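Local coordinates for endoribonuclease MazF3 (Mycobacterium tuberculosis, PDB 5UCT), which acts as the toxin of a type II toxin-antitoxin system, an endoribonuclease that cleaves mRNA and 23S rRNA, predominantly after the first two uridines of UUCCU, at residues A[2-16]-A[66-80]. Sequence-based numbering, arbitrary orientation.
Sequences RPIHIAQLDKARPVL and QTIPVCDLGRQIGYL
R75 O receives I6 N at 2.8 Å in a nearly straight bond (N-H...O 162°), and H5 CA, 3.2 Å from R75 O, adds a bent CA-H...O contact. From there the antiparallel ladder between strands 3-8 and 73-79 runs both ways: I77 N reaches I4 O at 2.8 Å and L80 N closes on R2 O, while at the other end G74 N bonds I6 O and Q8 N takes D72 O. P3 faces Y79, H5 faces Q76 and A7 faces L73, all as non-hydrogen-bonded pairs. Between successive pairs strand 73-79 carries an extra residue, opposite I4 and again opposite I6, giving two beta bulges. They fit the strong curl of this SH3-like, PemK/MazF sheet, in which strand 12-17 pairs with the other edge of strand 3-8. On the face shared by H5, A7 and L73, L73 CD2 makes a CH-pi contact over one face of the H5 imidazole, 4.2 Å from the centroid; Q76 CD lies off-centre over the opposite face. In L73, chi1 of -157° carries the branched end toward H5, and chi2 of 65° then sets CD2 over the ring and CD1 beside H5 CB and A7 CB. Further along, I68 CD1 meets A7 CB at 3.6 Å, and I68 CG2 touches L9 CD1. On the reverse face I6 and I77 cross at about a right angle, their CG1 atoms 3.6 Å apart. The Y79 ring turns its edge to P3 N. Beyond this pair R2 CG lies roughly alongside CD2 of the poorly ordered L80, and R2 NH2 hydrogen-bonds F96 O of the second subunit.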
loop_
_atom_site.group_PDB
_atom_site.type_symbol
_atom_site.label_atom_id
_atom_site.label_comp_id
_atom_site.label_asym_id
_atom_site.label_seq_id
_atom_site.Cartn_x
_atom_site.Cartn_y
_atom_site.Cartn_z
ATOM N N ARG A 2 12.919 -4.560 -8.332
ATOM C CA ARG A 2 12.317 -3.371 -7.741
ATOM C C ARG A 2 12.520 -2.150 -8.639
ATOM O O ARG A 2 13.263 -1.234 -8.285
ATOM C CB ARG A 2 12.915 -3.118 -6.356
ATOM C CG ARG A 2 12.118 -2.164 -5.495
ATOM C CD ARG A 2 10.802 -2.784 -5.059
ATOM N NE ARG A 2 10.994 -3.823 -4.054
ATOM C CZ ARG A 2 10.009 -4.531 -3.509
ATOM N NH1 ARG A 2 8.751 -4.321 -3.872
ATOM N NH2 ARG A 2 10.285 -5.456 -2.599
ATOM N N PRO A 3 11.857 -2.131 -9.793
ATOM C CA PRO A 3 12.109 -1.079 -10.783
ATOM C C PRO A 3 11.413 0.230 -10.428
ATOM O O PRO A 3 10.603 0.315 -9.504
ATOM C CB PRO A 3 11.538 -1.674 -12.074
ATOM C CG PRO A 3 10.431 -2.545 -11.607
ATOM C CD PRO A 3 10.866 -3.112 -10.275
ATOM N N ILE A 4 11.753 1.261 -11.200
ATOM C CA ILE A 4 11.230 2.613 -11.026
ATOM C C ILE A 4 10.693 3.075 -12.373
ATOM O O ILE A 4 11.474 3.360 -13.290
ATOM C CB ILE A 4 12.300 3.588 -10.513
ATOM C CG1 ILE A 4 12.966 3.057 -9.246
ATOM C CG2 ILE A 4 11.695 4.965 -10.272
ATOM C CD1 ILE A 4 13.979 4.018 -8.649
ATOM N N HIS A 5 9.374 3.167 -12.493
ATOM C CA HIS A 5 8.720 3.628 -13.709
ATOM C C HIS A 5 8.177 5.038 -13.518
ATOM O O HIS A 5 8.105 5.564 -12.404
ATOM C CB HIS A 5 7.576 2.689 -14.110
ATOM C CG HIS A 5 8.021 1.308 -14.476
ATOM N ND1 HIS A 5 8.197 0.312 -13.541
ATOM C CD2 HIS A 5 8.320 0.758 -15.676
ATOM C CE1 HIS A 5 8.589 -0.793 -14.149
ATOM N NE2 HIS A 5 8.672 -0.550 -15.444
ATOM N N ILE A 6 7.802 5.650 -14.634
ATOM C CA ILE A 6 6.947 6.831 -14.632
ATOM C C ILE A 6 5.505 6.353 -14.677
ATOM O O ILE A 6 5.170 5.430 -15.430
ATOM C CB ILE A 6 7.270 7.757 -15.821
ATOM C CG1 ILE A 6 8.719 8.239 -15.748
ATOM C CG2 ILE A 6 6.321 8.946 -15.855
ATOM C CD1 ILE A 6 9.132 9.140 -16.895
ATOM N N ALA A 7 4.645 6.960 -13.864
ATOM C CA ALA A 7 3.253 6.545 -13.795
ATOM C C ALA A 7 2.344 7.764 -13.830
ATOM O O ALA A 7 2.734 8.864 -13.428
ATOM C CB ALA A 7 2.970 5.721 -12.533
ATOM N N GLN A 8 1.120 7.550 -14.312
ATOM C CA GLN A 8 0.105 8.597 -14.385
ATOM C C GLN A 8 -0.767 8.505 -13.138
ATOM O O GLN A 8 -1.731 7.736 -13.095
ATOM C CB GLN A 8 -0.723 8.465 -15.658
ATOM C CG GLN A 8 -1.702 9.609 -15.875
ATOM C CD GLN A 8 -1.000 10.926 -16.130
ATOM O OE1 GLN A 8 0.054 10.966 -16.764
ATOM N NE2 GLN A 8 -1.578 12.013 -15.634
ATOM N N LEU A 9 -0.420 9.284 -12.116
ATOM C CA LEU A 9 -1.257 9.409 -10.929
ATOM C C LEU A 9 -2.237 10.555 -11.135
ATOM O O LEU A 9 -2.934 10.601 -12.154
ATOM C CB LEU A 9 -0.402 9.636 -9.681
ATOM C CG LEU A 9 0.209 8.401 -9.008
ATOM C CD1 LEU A 9 -0.881 7.405 -8.653
ATOM C CD2 LEU A 9 1.277 7.742 -9.873
ATOM N N ASP A 10 -2.309 11.485 -10.179
ATOM C CA ASP A 10 -2.979 12.749 -10.463
ATOM C C ASP A 10 -2.226 13.522 -11.536
ATOM O O ASP A 10 -2.834 14.260 -12.320
ATOM C CB ASP A 10 -3.119 13.581 -9.189
ATOM C CG ASP A 10 -1.800 13.766 -8.463
ATOM O OD1 ASP A 10 -0.799 13.147 -8.877
ATOM O OD2 ASP A 10 -1.768 14.531 -7.476
ATOM N N LYS A 11 -0.905 13.363 -11.580
ATOM C CA LYS A 11 -0.084 13.812 -12.692
ATOM C C LYS A 11 1.104 12.867 -12.806
ATOM O O LYS A 11 1.296 11.977 -11.973
ATOM C CB LYS A 11 0.360 15.269 -12.519
ATOM C CG LYS A 11 0.758 15.652 -11.104
ATOM C CD LYS A 11 0.924 17.159 -10.987
ATOM C CE LYS A 11 1.273 17.580 -9.572
ATOM N NZ LYS A 11 1.358 19.061 -9.434
ATOM N N ALA A 12 1.895 13.059 -13.859
ATOM C CA ALA A 12 3.019 12.170 -14.132
ATOM C C ALA A 12 4.075 12.307 -13.042
ATOM O O ALA A 12 4.571 13.409 -12.783
ATOM C CB ALA A 12 3.617 12.478 -15.500
ATOM N N ARG A 13 4.417 11.193 -12.407
ATOM C CA ARG A 13 5.370 11.158 -11.310
ATOM C C ARG A 13 6.198 9.888 -11.412
ATOM O O ARG A 13 5.755 8.896 -12.001
ATOM C CB ARG A 13 4.667 11.197 -9.945
ATOM C CG ARG A 13 3.710 12.359 -9.740
ATOM C CD ARG A 13 2.873 12.142 -8.495
ATOM N NE ARG A 13 1.856 13.173 -8.315
ATOM C CZ ARG A 13 2.026 14.268 -7.582
ATOM N NH1 ARG A 13 1.044 15.150 -7.468
ATOM N NH2 ARG A 13 3.178 14.479 -6.959
ATOM N N PRO A 14 7.407 9.886 -10.851
ATOM C CA PRO A 14 8.156 8.631 -10.716
ATOM C C PRO A 14 7.628 7.815 -9.545
ATOM O O PRO A 14 7.266 8.359 -8.499
ATOM C CB PRO A 14 9.597 9.099 -10.462
ATOM C CG PRO A 14 9.607 10.576 -10.781
ATOM C CD PRO A 14 8.226 11.056 -10.493
ATOM N N VAL A 15 7.580 6.497 -9.727
ATOM C CA VAL A 15 6.989 5.604 -8.737
ATOM C C VAL A 15 7.895 4.403 -8.507
ATOM O O VAL A 15 8.677 4.008 -9.379
ATOM C CB VAL A 15 5.578 5.131 -9.154
ATOM C CG1 VAL A 15 4.617 6.307 -9.233
ATOM C CG2 VAL A 15 5.635 4.384 -10.478
ATOM N N LEU A 16 7.781 3.821 -7.315
ATOM C CA LEU A 16 8.461 2.582 -6.960
ATOM C C LEU A 16 7.460 1.440 -7.054
ATOM O O LEU A 16 6.425 1.465 -6.382
ATOM C CB LEU A 16 9.042 2.656 -5.548
ATOM C CG LEU A 16 9.835 1.444 -5.045
ATOM C CD1 LEU A 16 11.138 1.268 -5.815
ATOM C CD2 LEU A 16 10.107 1.556 -3.553
ATOM N N GLN A 66 -0.267 3.488 -3.816
ATOM C CA GLN A 66 -1.481 3.397 -4.613
ATOM C C GLN A 66 -1.403 2.175 -5.514
ATOM O O GLN A 66 -0.319 1.769 -5.943
ATOM C CB GLN A 66 -1.692 4.656 -5.469
ATOM C CG GLN A 66 -1.763 5.961 -4.678
ATOM C CD GLN A 66 -3.151 6.253 -4.147
ATOM O OE1 GLN A 66 -4.085 5.491 -4.375
ATOM N NE2 GLN A 66 -3.293 7.370 -3.442
ATOM N N THR A 67 -2.566 1.589 -5.795
ATOM C CA THR A 67 -2.702 0.527 -6.787
ATOM C C THR A 67 -3.333 1.137 -8.034
ATOM O O THR A 67 -4.503 1.535 -8.012
ATOM C CB THR A 67 -3.548 -0.629 -6.254
ATOM O OG1 THR A 67 -2.904 -1.211 -5.115
ATOM C CG2 THR A 67 -3.720 -1.692 -7.322
ATOM N N ILE A 68 -2.559 1.214 -9.112
ATOM C CA ILE A 68 -2.994 1.868 -10.344
ATOM C C ILE A 68 -3.130 0.822 -11.446
ATOM O O ILE A 68 -2.527 -0.256 -11.349
ATOM C CB ILE A 68 -2.018 2.982 -10.760
ATOM C CG1 ILE A 68 -0.679 2.385 -11.212
ATOM C CG2 ILE A 68 -1.799 3.954 -9.618
ATOM C CD1 ILE A 68 0.292 3.407 -11.759
ATOM N N PRO A 69 -3.911 1.081 -12.495
ATOM C CA PRO A 69 -3.921 0.162 -13.637
ATOM C C PRO A 69 -2.567 0.157 -14.326
ATOM O O PRO A 69 -1.854 1.161 -14.351
ATOM C CB PRO A 69 -5.010 0.736 -14.550
ATOM C CG PRO A 69 -5.836 1.614 -13.669
ATOM C CD PRO A 69 -4.890 2.170 -12.656
ATOM N N VAL A 70 -2.211 -1.001 -14.891
ATOM C CA VAL A 70 -0.972 -1.100 -15.657
ATOM C C VAL A 70 -1.013 -0.189 -16.881
ATOM O O VAL A 70 0.039 0.224 -17.385
ATOM C CB VAL A 70 -0.701 -2.576 -16.036
ATOM C CG1 VAL A 70 0.506 -2.704 -16.954
ATOM C CG2 VAL A 70 -0.476 -3.407 -14.784
ATOM N N CYS A 71 -2.213 0.157 -17.360
ATOM C CA CYS A 71 -2.325 1.102 -18.469
ATOM C C CYS A 71 -1.731 2.460 -18.116
ATOM O O CYS A 71 -1.250 3.176 -19.001
ATOM C CB CYS A 71 -3.788 1.262 -18.885
ATOM S SG CYS A 71 -4.473 -0.125 -19.822
ATOM N N ASP A 72 -1.757 2.834 -16.839
ATOM C CA ASP A 72 -1.171 4.088 -16.384
ATOM C C ASP A 72 0.314 3.969 -16.070
ATOM O O ASP A 72 0.922 4.955 -15.641
ATOM C CB ASP A 72 -1.918 4.607 -15.150
ATOM C CG ASP A 72 -3.394 4.836 -15.413
ATOM O OD1 ASP A 72 -3.763 5.080 -16.581
ATOM O OD2 ASP A 72 -4.186 4.775 -14.450
ATOM N N LEU A 73 0.911 2.796 -16.267
ATOM C CA LEU A 73 2.335 2.603 -16.031
ATOM C C LEU A 73 3.106 2.918 -17.307
ATOM O O LEU A 73 2.776 2.405 -18.381
ATOM C CB LEU A 73 2.619 1.173 -15.572
ATOM C CG LEU A 73 3.915 0.987 -14.778
ATOM C CD1 LEU A 73 3.833 1.744 -13.462
ATOM C CD2 LEU A 73 4.214 -0.485 -14.536
ATOM N N GLY A 74 4.130 3.760 -17.185
ATOM C CA GLY A 74 4.850 4.233 -18.351
ATOM C C GLY A 74 6.288 3.762 -18.451
ATOM O O GLY A 74 6.595 2.601 -18.161
ATOM N N ARG A 75 7.176 4.671 -18.856
ATOM C CA ARG A 75 8.555 4.307 -19.157
ATOM C C ARG A 75 9.285 3.812 -17.915
ATOM O O ARG A 75 9.071 4.309 -16.805
ATOM C CB ARG A 75 9.304 5.503 -19.748
ATOM C CG ARG A 75 8.964 5.835 -21.193
ATOM C CD ARG A 75 7.698 6.669 -21.305
ATOM N NE ARG A 75 6.582 5.894 -21.834
ATOM C CZ ARG A 75 6.335 5.737 -23.130
ATOM N NH1 ARG A 75 7.129 6.301 -24.031
ATOM N NH2 ARG A 75 5.296 5.016 -23.528
ATOM N N GLN A 76 10.154 2.824 -18.115
ATOM C CA GLN A 76 11.061 2.355 -17.074
ATOM C C GLN A 76 12.262 3.290 -17.006
ATOM O O GLN A 76 13.000 3.432 -17.988
ATOM C CB GLN A 76 11.494 0.919 -17.369
ATOM C CG GLN A 76 12.879 0.528 -16.853
ATOM C CD GLN A 76 12.916 0.299 -15.356
ATOM O OE1 GLN A 76 12.726 1.224 -14.569
ATOM N NE2 GLN A 76 13.167 -0.943 -14.954
ATOM N N ILE A 77 12.453 3.940 -15.858
ATOM C CA ILE A 77 13.523 4.924 -15.724
ATOM C C ILE A 77 14.270 4.745 -14.407
ATOM O O ILE A 77 14.214 5.607 -13.522
ATOM C CB ILE A 77 12.977 6.360 -15.857
ATOM C CG1 ILE A 77 11.756 6.570 -14.957
ATOM C CG2 ILE A 77 12.635 6.674 -17.308
ATOM C CD1 ILE A 77 11.850 7.815 -14.097
ATOM N N GLY A 78 14.988 3.633 -14.271
ATOM C CA GLY A 78 15.885 3.476 -13.151
ATOM C C GLY A 78 15.622 2.193 -12.397
ATOM O O GLY A 78 14.981 1.267 -12.904
ATOM N N TYR A 79 16.125 2.158 -11.165
ATOM C CA TYR A 79 16.109 0.961 -10.340
ATOM C C TYR A 79 16.349 1.374 -8.897
ATOM O O TYR A 79 17.054 2.351 -8.631
ATOM C CB TYR A 79 17.186 -0.032 -10.794
ATOM C CG TYR A 79 16.843 -1.486 -10.579
ATOM C CD1 TYR A 79 15.560 -1.876 -10.230
ATOM C CD2 TYR A 79 17.809 -2.472 -10.725
ATOM C CE1 TYR A 79 15.248 -3.207 -10.038
ATOM C CE2 TYR A 79 17.506 -3.804 -10.533
ATOM C CZ TYR A 79 16.224 -4.166 -10.189
ATOM O OH TYR A 79 15.916 -5.493 -9.996
ATOM N N LEU A 80 15.754 0.631 -7.969
ATOM C CA LEU A 80 16.077 0.779 -6.556
ATOM C C LEU A 80 17.214 -0.178 -6.229
ATOM O O LEU A 80 17.074 -1.395 -6.400
ATOM C CB LEU A 80 14.866 0.499 -5.665
ATOM C CG LEU A 80 15.106 0.756 -4.172
ATOM C CD1 LEU A 80 15.107 2.251 -3.867
ATOM C CD2 LEU A 80 14.092 0.027 -3.302
#